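PDB 2E9Q: 11S globulin subunit beta from Cucurbita maxima, which serves as a seed storage globulin, a nutrient reservoir whose subunits, each built around two cupin domains, assemble into hexamers. Local coordinates for residues A[304-309]-A[323-328]; A[133-138]-A[285-290]; A[346-351]-A[371-376]; A[316-321]-A[401-406]; A[88-93]-A[156-161]. All blocks are in the same frame, centred on the assembly; numbering follows the deposited sequence. Where two conformers were deposited one is given.

Overall arrangement
Starting from the N terminus, interaction 5 pairs 88-93 with 156-161 inside the first cupin domain. Interaction 2 opens at 133-138, within that loop, but closes only at 285-290, so the two cross; strand 287-289 thereby joins the edge of the N-terminal sheet. Interaction 1 follows, folding 323-328 back on 304-309 in the second cupin domain. Its connection contains 316-321, which meets 401-406 in interaction 4, so these two cross as well. Interaction 3, between 346-351 and 371-376, is nested inside the long loop that interaction 4 closes. The two cupin sheets touch where Gln288, on the strand added to the first, meets Thr308, Phe88 meets Arg326 and Ile158 meets Tyr348.

Interaction 1: residues A[304-309]-A[323-328]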
# COMPACT_ATOMS: atom_id res chain seq x y z
N GLY A 304 -23.53 29.36 -0.08
CA GLY A 304 -23.90 27.98 -0.34
C GLY A 304 -23.37 27.10 0.77
O GLY A 304 -23.06 27.58 1.85
N ARG A 305 -23.24 25.80 0.50
CA ARG A 305 -22.78 24.89 1.54
C ARG A 305 -22.14 23.61 1.04
O ARG A 305 -22.32 23.22 -0.12
CB ARG A 305 -23.98 24.53 2.42
CG ARG A 305 -25.17 24.10 1.58
CD ARG A 305 -26.37 23.72 2.41
NE ARG A 305 -27.53 23.46 1.57
CZ ARG A 305 -28.17 24.39 0.87
NH1 ARG A 305 -29.22 24.04 0.13
NH2 ARG A 305 -27.78 25.66 0.90
N ILE A 306 -21.41 22.95 1.93
CA ILE A 306 -20.76 21.68 1.63
C ILE A 306 -20.94 20.73 2.81
O ILE A 306 -20.62 21.07 3.95
CB ILE A 306 -19.25 21.87 1.39
CG1 ILE A 306 -19.04 22.80 0.19
CG2 ILE A 306 -18.57 20.52 1.21
CD1 ILE A 306 -17.58 23.14 -0.09
N SER A 307 -21.47 19.54 2.53
CA SER A 307 -21.70 18.54 3.57
C SER A 307 -20.74 17.38 3.39
O SER A 307 -20.61 16.82 2.30
CB SER A 307 -23.14 18.03 3.47
OG SER A 307 -24.02 19.12 3.60
N THR A 308 -20.07 17.02 4.48
CA THR A 308 -19.07 15.96 4.45
C THR A 308 -19.46 14.62 5.05
O THR A 308 -20.19 14.54 6.04
CB THR A 308 -17.79 16.40 5.17
OG1 THR A 308 -17.37 17.69 4.68
CG2 THR A 308 -16.67 15.38 4.95
N ALA A 309 -18.96 13.57 4.43
CA ALA A 309 -19.18 12.21 4.88
C ALA A 309 -17.80 11.57 4.88
O ALA A 309 -17.27 11.23 3.82
CB ALA A 309 -20.11 11.48 3.93
N SER A 323 -14.33 8.77 0.83
CA SER A 323 -15.20 9.74 1.48
C SER A 323 -15.80 10.63 0.40
O SER A 323 -15.46 10.50 -0.77
CB SER A 323 -14.44 10.55 2.55
OG SER A 323 -13.27 11.18 2.06
N ALA A 324 -16.73 11.51 0.79
CA ALA A 324 -17.40 12.39 -0.16
C ALA A 324 -17.83 13.71 0.44
O ALA A 324 -18.01 13.84 1.66
CB ALA A 324 -18.61 11.69 -0.75
N GLU A 325 -18.01 14.69 -0.44
CA GLU A 325 -18.44 16.03 -0.08
C GLU A 325 -19.54 16.38 -1.08
O GLU A 325 -19.38 16.17 -2.29
CB GLU A 325 -17.29 17.04 -0.22
CG GLU A 325 -16.20 16.96 0.85
CD GLU A 325 -15.13 18.04 0.67
OE1 GLU A 325 -14.38 18.33 1.62
OE2 GLU A 325 -15.05 18.60 -0.44
N ARG A 326 -20.65 16.91 -0.58
CA ARG A 326 -21.77 17.30 -1.43
C ARG A 326 -21.85 18.81 -1.31
O ARG A 326 -22.14 19.34 -0.23
CB ARG A 326 -23.07 16.64 -0.94
CG ARG A 326 -24.22 16.63 -1.95
CD ARG A 326 -24.95 17.97 -2.03
NE ARG A 326 -26.18 17.86 -2.81
CZ ARG A 326 -26.23 17.87 -4.14
NH1 ARG A 326 -27.40 17.75 -4.76
NH2 ARG A 326 -25.12 18.02 -4.85
N GLY A 327 -21.59 19.50 -2.41
CA GLY A 327 -21.61 20.95 -2.39
C GLY A 327 -22.79 21.61 -3.05
O GLY A 327 -23.44 21.05 -3.94
N VAL A 328 -23.07 22.83 -2.61
CA VAL A 328 -24.17 23.59 -3.17
C VAL A 328 -23.73 25.04 -3.22
O VAL A 328 -23.41 25.64 -2.20
CB VAL A 328 -25.44 23.47 -2.30
CG1 VAL A 328 -26.49 24.48 -2.76
CG2 VAL A 328 -26.00 22.07 -2.38
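From the Arg305-Val328 pair to the Ala309-Ala324 pair the two strands run antiparallel, 165° between their directions, with six backbone hydrogen bonds shared two by two among Arg305/Val328, Ser307/Arg326 and Ala309/Ala324. Arg305 and Val328 lie side by side. The CG of Arg305 sits between its backbone N and carbonyl carbon (chi1 49°), and from there the chain extends beside the valine; Arg305 CG is 3.9 Å from Val328 CB, and Val328 CG1 lies 3.8 Å above the Arg305 guanidinium plane, toward its rim. Ser307 and Ala324 share this face of the sheet. On the other face Ile306 stands opposite Gly327, its CG1 4.1 Å from Gly327 CA. Ile306 also crosses Glu325, with Ile306 CG2 at 4.0 Å from Glu325 CB, while Thr308 runs alongside the same glutamate, its OG1 4.1 Å from Glu325 CG. The carboxylate of Glu325 continues past both to a salt bridge with Arg447, a magnesium-site residue. Arg326 turns its guanidinium away from its strand partner to Thr350. The pair lies inside the second cupin domain's sheet: strand 298-300 adjoins 304-309, strand 393-400 adjoins 323-328, and helix 317-320 lies in the connection between the paired strands.

Interaction 2: residues A[133-138]-A[285-290]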
# COMPACT_ATOMS: atom_id res chain seq x y z
N GLU A 133 -33.08 10.14 -1.86
CA GLU A 133 -32.25 11.20 -2.43
C GLU A 133 -31.36 11.89 -1.42
O GLU A 133 -31.82 12.37 -0.38
CB GLU A 133 -33.14 12.23 -3.12
CG GLU A 133 -32.41 13.10 -4.14
CD GLU A 133 -33.34 14.06 -4.86
OE1 GLU A 133 -34.41 13.63 -5.35
OE2 GLU A 133 -33.00 15.27 -4.94
N GLY A 134 -30.07 11.96 -1.72
CA GLY A 134 -29.14 12.61 -0.83
C GLY A 134 -28.34 11.60 -0.04
O GLY A 134 -27.38 11.94 0.65
N ASP A 135 -28.75 10.34 -0.12
CA ASP A 135 -28.02 9.30 0.57
C ASP A 135 -26.74 8.95 -0.18
O ASP A 135 -26.71 8.90 -1.42
CB ASP A 135 -28.87 8.02 0.71
CG ASP A 135 -29.92 8.13 1.81
OD1 ASP A 135 -29.78 9.00 2.69
OD2 ASP A 135 -30.89 7.34 1.78
N LEU A 136 -25.70 8.71 0.60
CA LEU A 136 -24.40 8.31 0.10
C LEU A 136 -24.32 6.89 0.64
O LEU A 136 -24.12 6.69 1.85
CB LEU A 136 -23.31 9.19 0.72
CG LEU A 136 -21.85 9.01 0.29
CD1 LEU A 136 -21.37 7.61 0.64
CD2 LEU A 136 -21.71 9.26 -1.22
N LEU A 137 -24.50 5.91 -0.25
CA LEU A 137 -24.45 4.51 0.14
C LEU A 137 -23.04 3.97 -0.02
O LEU A 137 -22.28 4.42 -0.88
CB LEU A 137 -25.42 3.70 -0.73
CG LEU A 137 -26.81 4.32 -0.87
CD1 LEU A 137 -27.71 3.47 -1.77
CD2 LEU A 137 -27.42 4.47 0.51
N VAL A 138 -22.70 2.99 0.80
CA VAL A 138 -21.39 2.38 0.74
C VAL A 138 -21.51 0.92 0.32
O VAL A 138 -22.45 0.23 0.71
CB VAL A 138 -20.68 2.45 2.12
CG1 VAL A 138 -19.36 1.68 2.10
CG2 VAL A 138 -20.45 3.91 2.50
N ARG A 285 -23.11 1.59 10.21
CA ARG A 285 -24.07 2.06 9.24
C ARG A 285 -23.38 1.96 7.87
O ARG A 285 -22.15 2.00 7.79
CB ARG A 285 -24.47 3.51 9.52
CG ARG A 285 -24.13 3.97 10.93
CD ARG A 285 -22.93 4.89 10.90
NE ARG A 285 -22.21 4.92 12.17
CZ ARG A 285 -21.60 3.86 12.68
NH1 ARG A 285 -20.96 3.96 13.84
NH2 ARG A 285 -21.63 2.71 12.05
N LEU A 286 -24.17 1.80 6.81
CA LEU A 286 -23.64 1.68 5.47
C LEU A 286 -24.10 2.82 4.58
O LEU A 286 -24.07 2.73 3.36
CB LEU A 286 -24.06 0.34 4.86
CG LEU A 286 -23.66 -0.88 5.67
CD1 LEU A 286 -23.89 -2.15 4.87
CD2 LEU A 286 -22.21 -0.77 6.07
N LYS A 287 -24.55 3.90 5.22
CA LYS A 287 -25.00 5.06 4.50
C LYS A 287 -25.06 6.26 5.41
O LYS A 287 -25.04 6.12 6.63
CB LYS A 287 -26.37 4.83 3.86
CG LYS A 287 -27.57 4.82 4.81
CD LYS A 287 -28.86 4.91 3.99
CE LYS A 287 -30.12 4.81 4.85
NZ LYS A 287 -30.48 3.39 5.17
N GLN A 288 -25.12 7.43 4.78
CA GLN A 288 -25.21 8.72 5.45
C GLN A 288 -25.82 9.68 4.43
O GLN A 288 -25.38 9.75 3.28
CB GLN A 288 -23.83 9.23 5.86
CG GLN A 288 -23.86 10.61 6.52
CD GLN A 288 -22.47 11.19 6.78
OE1 GLN A 288 -21.51 10.45 6.99
NE2 GLN A 288 -22.37 12.51 6.80
N ASN A 289 -26.85 10.42 4.85
CA ASN A 289 -27.46 11.36 3.93
C ASN A 289 -26.72 12.68 4.05
O ASN A 289 -26.60 13.23 5.15
CB ASN A 289 -28.94 11.58 4.27
CG ASN A 289 -29.68 12.29 3.17
OD1 ASN A 289 -30.34 11.66 2.34
ND2 ASN A 289 -29.57 13.60 3.14
N ILE A 290 -26.21 13.17 2.93
CA ILE A 290 -25.48 14.42 2.92
C ILE A 290 -26.22 15.43 2.07
O ILE A 290 -25.65 16.41 1.58
CB ILE A 290 -24.03 14.23 2.41
CG1 ILE A 290 -24.02 13.43 1.10
CG2 ILE A 290 -23.21 13.50 3.46
CD1 ILE A 290 -22.63 13.13 0.60
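Asp135 and Asn289 bring two flat groups together at nearly a right angle, the carboxylate and amide planes 82° apart, with Asp135 OD1 3.1 Å from Asn289 CB. The other oxygen reaches toward the aliphatic part of Lys287: Asp135 OD2 is 3.9 Å from Lys287 CD. No salt bridge results, since Asp135 OD2 and Lys287 NZ stay 5.2 Å apart; the ammonium is bonded to Pro130 O and the carboxylate to Arg132 N. Leu137 completes this face, its CD2 lying 3.5 Å from Lys287 CB as the two side chains run in the same direction. On the opposite face Leu136 CB meets Ile290 CD1 at 4.0 Å. The methyl end of Ile290 gets there because its CG1 lies between backbone N and carbonyl carbon (chi1 49°). Four backbone bonds hold the antiparallel register, among them Leu136 N to Gln288 O (2.9 Å) and Ile290 N to Gly134 O (2.8 Å). Gly134 has a positive phi that suits glycine. Strand 85-91 pairs with the far side of 135-139, so 287-289 forms an edge of the N-terminal domain's sheet, while Gln288 and Ile290 lean on strand 304-309 of the second cupin domain.

Interaction 3: residues A[346-351]-A[371-376]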
# COMPACT_ATOMS: atom_id res chain seq x y z
N VAL A 346 -13.00 13.58 -7.18
CA VAL A 346 -13.77 13.32 -8.39
C VAL A 346 -15.16 13.94 -8.31
O VAL A 346 -16.09 13.37 -7.72
CB VAL A 346 -13.84 11.80 -8.63
CG1 VAL A 346 -14.41 11.50 -9.99
CG2 VAL A 346 -12.45 11.20 -8.49
N MET A 347 -15.30 15.11 -8.92
CA MET A 347 -16.55 15.86 -8.92
C MET A 347 -17.57 15.55 -10.01
O MET A 347 -17.28 15.66 -11.20
CB MET A 347 -16.25 17.35 -8.95
CG MET A 347 -17.49 18.20 -9.11
SD MET A 347 -17.15 19.96 -9.08
CE MET A 347 -16.68 20.14 -7.47
N TYR A 348 -18.77 15.18 -9.59
CA TYR A 348 -19.88 14.92 -10.51
C TYR A 348 -20.90 16.04 -10.28
O TYR A 348 -21.40 16.21 -9.16
CB TYR A 348 -20.54 13.58 -10.23
CG TYR A 348 -21.79 13.37 -11.04
CD1 TYR A 348 -21.73 12.84 -12.33
CD2 TYR A 348 -23.04 13.76 -10.54
CE1 TYR A 348 -22.89 12.70 -13.11
CE2 TYR A 348 -24.19 13.63 -11.31
CZ TYR A 348 -24.12 13.10 -12.59
OH TYR A 348 -25.27 12.96 -13.34
N ALA A 349 -21.20 16.81 -11.32
CA ALA A 349 -22.15 17.91 -11.20
C ALA A 349 -23.59 17.40 -11.20
O ALA A 349 -24.02 16.76 -12.15
CB ALA A 349 -21.93 18.90 -12.34
N THR A 350 -24.33 17.67 -10.13
CA THR A 350 -25.72 17.21 -10.04
C THR A 350 -26.71 18.23 -10.57
O THR A 350 -27.83 17.89 -10.89
CB THR A 350 -26.11 16.85 -8.59
OG1 THR A 350 -25.85 17.97 -7.74
CG2 THR A 350 -25.32 15.65 -8.10
N ARG A 351 -26.30 19.49 -10.65
CA ARG A 351 -27.19 20.52 -11.17
C ARG A 351 -26.45 21.81 -11.48
O ARG A 351 -25.44 22.12 -10.88
CB ARG A 351 -28.29 20.83 -10.15
CG ARG A 351 -29.69 20.54 -10.64
CD ARG A 351 -30.67 21.35 -9.83
NE ARG A 351 -30.24 22.74 -9.85
CZ ARG A 351 -30.11 23.50 -8.77
NH1 ARG A 351 -29.70 24.76 -8.89
NH2 ARG A 351 -30.40 23.00 -7.58
N VAL A 371 -18.22 23.18 -16.32
CA VAL A 371 -18.59 21.85 -15.89
C VAL A 371 -20.10 21.98 -15.78
O VAL A 371 -20.60 22.88 -15.09
CB VAL A 371 -18.02 21.49 -14.50
CG1 VAL A 371 -18.45 20.09 -14.14
CG2 VAL A 371 -16.51 21.57 -14.52
N ARG A 372 -20.83 21.11 -16.46
CA ARG A 372 -22.28 21.18 -16.43
C ARG A 372 -22.89 19.92 -15.83
O ARG A 372 -22.24 18.86 -15.79
CB ARG A 372 -22.82 21.38 -17.85
CG ARG A 372 -22.07 22.42 -18.65
CD ARG A 372 -22.75 22.70 -19.98
NE ARG A 372 -21.93 23.53 -20.85
CZ ARG A 372 -21.38 24.70 -20.50
NH1 ARG A 372 -21.57 25.19 -19.27
NH2 ARG A 372 -20.65 25.37 -21.37
N GLU A 373 -24.13 20.05 -15.37
CA GLU A 373 -24.86 18.94 -14.78
C GLU A 373 -24.61 17.69 -15.59
O GLU A 373 -24.66 17.73 -16.82
CB GLU A 373 -26.37 19.24 -14.77
CG GLU A 373 -27.24 18.12 -14.18
CD GLU A 373 -27.53 16.98 -15.17
OE1 GLU A 373 -27.72 15.83 -14.72
OE2 GLU A 373 -27.59 17.24 -16.39
N GLY A 374 -24.31 16.59 -14.91
CA GLY A 374 -24.08 15.34 -15.61
C GLY A 374 -22.63 15.09 -15.96
O GLY A 374 -22.29 13.99 -16.40
N GLN A 375 -21.77 16.08 -15.76
CA GLN A 375 -20.36 15.92 -16.08
C GLN A 375 -19.47 15.65 -14.88
O GLN A 375 -19.83 15.96 -13.74
CB GLN A 375 -19.84 17.16 -16.81
CG GLN A 375 -20.54 17.48 -18.12
CD GLN A 375 -19.87 18.63 -18.86
OE1 GLN A 375 -19.58 19.68 -18.27
NE2 GLN A 375 -19.62 18.44 -20.15
N VAL A 376 -18.30 15.08 -15.16
CA VAL A 376 -17.30 14.74 -14.14
C VAL A 376 -15.94 15.40 -14.38
O VAL A 376 -15.38 15.32 -15.47
CB VAL A 376 -17.08 13.22 -14.10
CG1 VAL A 376 -15.98 12.88 -13.07
CG2 VAL A 376 -18.39 12.51 -13.77
O HOH W 1 -27.50 14.05 -12.15
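The ring of Tyr348 runs alongside the turn at Gly374, its OH 3.5 Å from Gly374 CA and its CE1 3.6 Å from Gly374 O, while Val376 CG2 comes in at the ring edge, 3.7 Å from Tyr348 CD1. With CG anti to the backbone N (chi1 173°), the ring is carried along the turn and its hydroxyl comes up beside Glu373. The tyrosine and glutamate side chains point the same way, ring and carboxylate planes perpendicular, and a water bridges them: it lies 2.8 Å from Tyr348 OH and donates to Glu373 OE1. The turn itself is type II, from Arg372 to Gln375, with glycine at its third position, where phi is positive. It is docked by two nearly straight bonds to one residue, Ala349 N to Gln375 O (2.9 Å) and Gly374 N to Ala349 O (2.8 Å). Within the turn, Gln375 OE1 also receives Arg372 N. Further along, Val346 CG1 packs on Val376 CG1 at 3.7 Å, and Thr350 and Arg351 form a classic beta bulge opposite Glu395, to which Arg351 is salt-bridged. Tyr348 OH is hydrogen-bonded to Arg67 of the first cupin domain too, so the phenol joins the two domains; a guanidinium on one hand and a water-linked carboxylate on the other would be expected to polarise it.

Interaction 4: residues A[316-321]-A[401-406]; sequences ILRQVR and TNDNAI
Asp403 places its CG between its own backbone N and carbonyl carbon (chi1 65°), and this lays the carboxylate alongside Arg318, whose CG is anti to its backbone N and whose chain is extended. Asp403 OD2 is 3.6 Å from Arg318 CA and 4.0 Å from Arg318 CG, so it is the base of the arginine that is touched. The charged ends stay apart: Arg318 NE lies 5.9 Å and Arg321 NH1 5.2 Å from Asp403 OD2. Any attraction is therefore probably diffuse rather than a formed salt bridge. Asp403 CB meanwhile presses against Leu317 O at 3.3 Å. That carbonyl already accepts Arg321 N, at 2.7 Å, in the last turn of the short helix. Arg321 then leaves the helix with positive phi (63°), which brings its backbone against the other segment, Arg321 C standing 3.5 Å from Asp403 N. The loop is held from elsewhere as well: Asn402 O receives the Ser323 hydroxyl, and Thr401 OG1 is bonded to Gln169 of the second subunit. Leu317 and Val320 pack on Val138 of the first cupin domain. This is a short helix that ends in a residue of left-handed conformation, set in a connection between two strands of a cupin sheet and resting on the loop that leaves strand 393-400 at the subunit interface.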
# COMPACT_ATOMS: atom_id res chain seq x y z
N ILE A 316 -17.60 3.25 8.77
CA ILE A 316 -17.28 2.29 7.74
C ILE A 316 -16.32 2.83 6.66
O ILE A 316 -15.62 2.08 6.01
CB ILE A 316 -18.59 1.74 7.10
CG1 ILE A 316 -18.27 0.56 6.18
CG2 ILE A 316 -19.30 2.82 6.34
CD1 ILE A 316 -17.52 -0.54 6.86
N LEU A 317 -16.27 4.15 6.48
CA LEU A 317 -15.39 4.74 5.48
C LEU A 317 -13.92 4.44 5.75
O LEU A 317 -13.10 4.38 4.83
CB LEU A 317 -15.64 6.24 5.41
CG LEU A 317 -17.08 6.53 4.96
CD1 LEU A 317 -17.30 8.02 4.82
CD2 LEU A 317 -17.33 5.82 3.62
N ARG A 318 -13.59 4.25 7.03
CA ARG A 318 -12.24 3.92 7.44
C ARG A 318 -11.82 2.63 6.74
O ARG A 318 -10.67 2.46 6.37
CB ARG A 318 -12.20 3.75 8.96
CG ARG A 318 -10.81 3.64 9.59
CD ARG A 318 -10.94 3.14 11.04
NE ARG A 318 -9.65 3.03 11.74
CZ ARG A 318 -9.47 2.41 12.90
NH1 ARG A 318 -10.49 1.81 13.51
NH2 ARG A 318 -8.27 2.38 13.47
N GLN A 319 -12.77 1.71 6.56
CA GLN A 319 -12.46 0.44 5.91
C GLN A 319 -12.38 0.51 4.39
O GLN A 319 -11.56 -0.18 3.80
CB GLN A 319 -13.46 -0.64 6.32
CG GLN A 319 -13.06 -2.04 5.83
CD GLN A 319 -13.81 -2.49 4.58
OE1 GLN A 319 -13.39 -3.43 3.89
NE2 GLN A 319 -14.94 -1.85 4.30
N VAL A 320 -13.22 1.32 3.75
CA VAL A 320 -13.14 1.41 2.29
C VAL A 320 -12.10 2.44 1.85
O VAL A 320 -11.62 2.41 0.72
CB VAL A 320 -14.52 1.75 1.63
CG1 VAL A 320 -15.47 0.60 1.83
CG2 VAL A 320 -15.09 3.01 2.21
N ARG A 321 -11.74 3.33 2.77
CA ARG A 321 -10.76 4.38 2.49
C ARG A 321 -11.25 5.34 1.41
O ARG A 321 -10.51 5.70 0.49
CB ARG A 321 -9.42 3.77 2.08
CG ARG A 321 -8.93 2.69 3.02
CD ARG A 321 -7.44 2.43 2.86
NE ARG A 321 -7.04 1.14 3.40
CZ ARG A 321 -7.38 0.68 4.60
NH1 ARG A 321 -8.14 1.41 5.40
NH2 ARG A 321 -6.95 -0.51 5.00
N THR A 401 -10.66 9.88 -2.69
CA THR A 401 -9.94 8.62 -2.65
C THR A 401 -9.18 8.46 -1.33
O THR A 401 -8.05 7.96 -1.32
CB THR A 401 -8.94 8.53 -3.79
OG1 THR A 401 -8.05 9.64 -3.71
CG2 THR A 401 -9.66 8.55 -5.15
N ASN A 402 -9.79 8.90 -0.24
CA ASN A 402 -9.21 8.79 1.09
C ASN A 402 -10.38 8.78 2.08
O ASN A 402 -11.45 9.33 1.77
CB ASN A 402 -8.29 9.98 1.38
CG ASN A 402 -7.28 9.69 2.47
OD1 ASN A 402 -6.21 9.15 2.21
ND2 ASN A 402 -7.63 10.03 3.71
N ASP A 403 -10.22 8.17 3.25
CA ASP A 403 -11.33 8.15 4.20
C ASP A 403 -11.50 9.50 4.89
O ASP A 403 -12.48 9.72 5.60
CB ASP A 403 -11.18 7.03 5.25
CG ASP A 403 -9.98 7.22 6.18
OD1 ASP A 403 -9.41 8.32 6.28
OD2 ASP A 403 -9.61 6.23 6.84
N ASN A 404 -10.55 10.40 4.66
CA ASN A 404 -10.61 11.72 5.28
C ASN A 404 -9.90 12.82 4.48
O ASN A 404 -8.78 13.23 4.82
CB ASN A 404 -10.02 11.64 6.69
CG ASN A 404 -9.97 12.99 7.37
OD1 ASN A 404 -10.98 13.70 7.45
ND2 ASN A 404 -8.80 13.36 7.86
N ALA A 405 -10.55 13.31 3.43
CA ALA A 405 -9.99 14.35 2.58
C ALA A 405 -9.80 15.68 3.31
O ALA A 405 -10.72 16.22 3.90
CB ALA A 405 -10.88 14.56 1.36
N ILE A 406 -8.59 16.21 3.25
CA ILE A 406 -8.30 17.47 3.91
C ILE A 406 -8.04 18.56 2.88
O ILE A 406 -7.16 18.42 2.01
CB ILE A 406 -7.04 17.37 4.78
CG1 ILE A 406 -7.20 16.25 5.80
CG2 ILE A 406 -6.78 18.72 5.43
CD1 ILE A 406 -5.89 15.85 6.48

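Interaction 5: residues A[88-93]-A[156-161]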
# COMPACT_ATOMS: atom_id res chain seq x y z
N PHE A 88 -23.96 7.76 -4.78
CA PHE A 88 -24.76 8.90 -4.39
C PHE A 88 -26.11 8.80 -5.06
O PHE A 88 -26.19 8.64 -6.28
CB PHE A 88 -24.09 10.20 -4.79
CG PHE A 88 -24.87 11.42 -4.41
CD1 PHE A 88 -24.98 11.82 -3.08
CD2 PHE A 88 -25.50 12.19 -5.39
CE1 PHE A 88 -25.70 12.95 -2.72
CE2 PHE A 88 -26.23 13.32 -5.04
CZ PHE A 88 -26.33 13.71 -3.70
N VAL A 89 -27.18 8.88 -4.27
CA VAL A 89 -28.55 8.82 -4.77
C VAL A 89 -28.93 10.23 -5.19
O VAL A 89 -29.30 11.06 -4.37
CB VAL A 89 -29.52 8.31 -3.67
CG1 VAL A 89 -30.95 8.32 -4.17
CG2 VAL A 89 -29.13 6.91 -3.24
N ALA A 90 -28.82 10.50 -6.49
CA ALA A 90 -29.10 11.82 -7.03
C ALA A 90 -30.59 12.11 -7.14
O ALA A 90 -31.01 13.27 -7.08
CB ALA A 90 -28.43 11.97 -8.40
N GLN A 91 -31.39 11.06 -7.32
CA GLN A 91 -32.84 11.23 -7.45
C GLN A 91 -33.61 9.94 -7.17
O GLN A 91 -33.17 8.85 -7.56
CB GLN A 91 -33.18 11.73 -8.86
CG GLN A 91 -34.68 11.89 -9.12
CD GLN A 91 -35.01 12.16 -10.60
OE1 GLN A 91 -34.68 13.20 -11.15
NE2 GLN A 91 -35.66 11.19 -11.23
N GLY A 92 -34.74 10.07 -6.50
CA GLY A 92 -35.58 8.93 -6.21
C GLY A 92 -35.31 8.26 -4.87
O GLY A 92 -34.52 8.77 -4.07
N PHE A 93 -35.97 7.14 -4.63
CA PHE A 93 -35.76 6.40 -3.40
C PHE A 93 -36.15 4.94 -3.56
O PHE A 93 -36.97 4.59 -4.41
CB PHE A 93 -36.51 7.03 -2.21
CG PHE A 93 -37.99 7.21 -2.43
CD1 PHE A 93 -38.47 8.33 -3.11
CD2 PHE A 93 -38.90 6.30 -1.90
CE1 PHE A 93 -39.85 8.54 -3.26
CE2 PHE A 93 -40.28 6.50 -2.05
CZ PHE A 93 -40.76 7.62 -2.73
N VAL A 156 -31.97 7.64 -9.91
CA VAL A 156 -30.66 7.97 -10.50
C VAL A 156 -29.51 7.82 -9.48
O VAL A 156 -29.46 8.54 -8.47
CB VAL A 156 -30.65 9.42 -11.07
CG1 VAL A 156 -29.32 9.71 -11.75
CG2 VAL A 156 -31.80 9.60 -12.07
N LEU A 157 -28.60 6.90 -9.77
CA LEU A 157 -27.46 6.59 -8.91
C LEU A 157 -26.08 6.88 -9.50
O LEU A 157 -25.72 6.36 -10.56
CB LEU A 157 -27.51 5.13 -8.52
CG LEU A 157 -28.90 4.69 -8.07
CD1 LEU A 157 -28.98 3.17 -8.04
CD2 LEU A 157 -29.19 5.30 -6.72
N ILE A 158 -25.30 7.68 -8.78
CA ILE A 158 -23.95 8.01 -9.19
C ILE A 158 -22.97 7.08 -8.46
O ILE A 158 -22.71 7.25 -7.27
CB ILE A 158 -23.62 9.47 -8.85
CG1 ILE A 158 -24.74 10.39 -9.37
CG2 ILE A 158 -22.28 9.85 -9.46
CD1 ILE A 158 -25.01 10.27 -10.87
N VAL A 159 -22.45 6.10 -9.19
CA VAL A 159 -21.53 5.11 -8.65
C VAL A 159 -20.05 5.40 -8.86
O VAL A 159 -19.57 5.40 -9.99
CB VAL A 159 -21.81 3.74 -9.26
CG1 VAL A 159 -20.90 2.68 -8.63
CG2 VAL A 159 -23.29 3.39 -9.11
N PHE A 160 -19.34 5.64 -7.76
CA PHE A 160 -17.92 5.90 -7.79
C PHE A 160 -17.17 4.66 -7.30
O PHE A 160 -17.42 4.14 -6.21
CB PHE A 160 -17.59 7.10 -6.91
CG PHE A 160 -16.13 7.34 -6.72
CD1 PHE A 160 -15.48 6.92 -5.56
CD2 PHE A 160 -15.39 8.02 -7.69
CE1 PHE A 160 -14.12 7.18 -5.36
CE2 PHE A 160 -14.03 8.29 -7.51
CZ PHE A 160 -13.39 7.86 -6.34
N ALA A 161 -16.27 4.17 -8.14
CA ALA A 161 -15.48 2.98 -7.83
C ALA A 161 -14.01 3.33 -7.93
O ALA A 161 -13.59 4.03 -8.86
CB ALA A 161 -15.82 1.86 -8.79
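Val156 meets two residues of the other strand, Ala90 and Gln91. Val156 O accepts Ala90 N at 2.9 Å and, more weakly, Gln91 N, while Val156 N donates to Gln91 O (2.9 Å). Two residues facing one make a classic beta bulge, and the register shifts by one beyond it. The Val156 side chain spans both, CG1 lying 4.1 Å from Ala90 CB and CG2 the same distance from Gln91 CB; the amide of Gln91 goes on to Asp154 O. Leu157 turns to the other face and runs beside Val89, where CG anti to the carbonyl carbon (chi1 -47°) turns the branch so that CD2 comes to 3.8 Å from Val89 CG2. This is the heart of the first cupin domain's antiparallel sheet, where 155-162 is paired with 63-70 on one side and 85-91 on the other. Ile158 returns to the face of Val156 and exchanges two backbone bonds with Phe88, the one from Ile158 N to Phe88 O being 2.8 Å long and nearly straight (174°). Its CG1 lies at the edge of the Phe88 ring and 4.1 Å from Ala90 CB. Further on, Phe160 leaves the pairing with 88-93 behind and sets its ring almost parallel to that of Phe399 in the second cupin domain.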